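Local structure of USG-1 protein homolog (2HJS) at residues V170-L173 with A174-A178. The protein is of unproven function but probably acts as an NAD- or NADP-dependent oxidoreductase of the aspartate-semialdehyde dehydrogenase family. Numbering follows the deposited sequence.
Sequences VKEL and ARQTA
Glu-172 divides its carboxylate between two residues of the next helical turn. OE1 of Glu-172 forms a salt bridge with NH2 of Arg-175 at 2.7 Å, lying near the guanidinium plane, whereas the arginine nitrogen comes in from above the carboxylate, the two planes being 68° apart. A water fastens the same pair, giving a proton to OE1 of Glu-172 and accepting one from NE of Arg-175 at 2.7 Å. OE2 of Glu-172 takes a hydrogen bond on its anti side from NE2 of Gln-176, 2.9 Å away; OE1 of the glutamine accepts from the backbone N of Ile-195 and Ala-196. Glutamate, long and forked, suits this place: with CG anti to the backbone N (chi1 179°) and a bend at chi2, it curls back toward both partners. Glu-172, Arg-175 and Gln-176 all sit on helix 167-181, part of the dimerisation domain of this family, and Arg-189 N, bonding to OE2 of Glu-172, ties the carboxylate to the chain that follows the helix. Leu-173 and Thr-177, one turn apart, lie side by side pointing the same way, with Leu-173 CD1 3.9 Å from OG1 of Thr-177. Leucine offers a branched apolar end, buried against Phe-197 of the second subunit. Threonine's short hydroxyl can bond back one turn: Thr-177 OG1 donates to Leu-173 O at 2.8 Å, from the face of the carbonyl opposite to Thr-177 N, which donates to the same oxygen.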
# COMPACT_ATOMS: atom_id res chain seq x y z
N VAL A 170 8.70 16.19 -2.69
CA VAL A 170 9.80 15.84 -1.77
C VAL A 170 9.93 16.92 -0.69
O VAL A 170 10.01 16.60 0.49
CB VAL A 170 11.14 15.67 -2.53
CG1 VAL A 170 12.34 15.66 -1.59
CG2 VAL A 170 11.09 14.40 -3.35
N LYS A 171 9.91 18.18 -1.11
CA LYS A 171 10.00 19.31 -0.19
C LYS A 171 8.81 19.40 0.77
O LYS A 171 8.99 19.64 1.95
CB LYS A 171 10.21 20.63 -0.95
CG LYS A 171 11.70 20.92 -1.19
CD LYS A 171 12.04 21.29 -2.64
CE LYS A 171 12.18 22.79 -2.87
NZ LYS A 171 10.85 23.48 -2.95
N GLU A 172 7.61 19.20 0.25
CA GLU A 172 6.38 19.24 1.04
C GLU A 172 6.40 18.18 2.15
O GLU A 172 6.06 18.47 3.30
CB GLU A 172 5.17 19.04 0.12
CG GLU A 172 3.80 19.03 0.80
CD GLU A 172 3.29 20.40 1.19
OE1 GLU A 172 3.91 21.41 0.78
OE2 GLU A 172 2.27 20.48 1.90
N LEU A 173 6.83 16.98 1.80
CA LEU A 173 6.89 15.89 2.76
C LEU A 173 7.88 16.17 3.88
O LEU A 173 7.53 16.05 5.06
CB LEU A 173 7.20 14.54 2.09
CG LEU A 173 7.24 13.35 3.06
CD1 LEU A 173 5.85 13.05 3.69
CD2 LEU A 173 7.79 12.13 2.38
N ALA A 174 9.10 16.56 3.50
CA ALA A 174 10.13 16.89 4.49
C ALA A 174 9.68 18.02 5.43
O ALA A 174 9.90 17.95 6.64
CB ALA A 174 11.44 17.27 3.78
N ARG A 175 9.03 19.04 4.87
CA ARG A 175 8.59 20.22 5.64
C ARG A 175 7.46 19.87 6.61
O ARG A 175 7.51 20.23 7.79
CB ARG A 175 8.19 21.36 4.70
CG ARG A 175 7.94 22.68 5.41
CD ARG A 175 7.47 23.80 4.46
NE ARG A 175 6.39 23.34 3.58
CZ ARG A 175 5.10 23.29 3.92
NH1 ARG A 175 4.70 23.69 5.13
NH2 ARG A 175 4.21 22.83 3.04
N GLN A 176 6.44 19.17 6.11
CA GLN A 176 5.33 18.71 6.94
C GLN A 176 5.83 17.79 8.05
O GLN A 176 5.38 17.92 9.19
CB GLN A 176 4.29 17.97 6.11
CG GLN A 176 3.38 18.84 5.27
CD GLN A 176 2.09 18.13 4.90
OE1 GLN A 176 1.73 17.11 5.50
NE2 GLN A 176 1.37 18.66 3.91
N THR A 177 6.74 16.88 7.73
CA THR A 177 7.24 15.91 8.71
C THR A 177 7.95 16.65 9.84
O THR A 177 7.72 16.35 11.01
CB THR A 177 8.16 14.82 8.08
OG1 THR A 177 7.45 14.13 7.04
CG2 THR A 177 8.56 13.80 9.12
N ALA A 178 8.75 17.65 9.47
CA ALA A 178 9.51 18.45 10.44
C ALA A 178 8.60 19.27 11.35
O ALA A 178 8.78 19.27 12.57
CB ALA A 178 10.49 19.35 9.71
O HOH W 1 6.61 22.92 0.92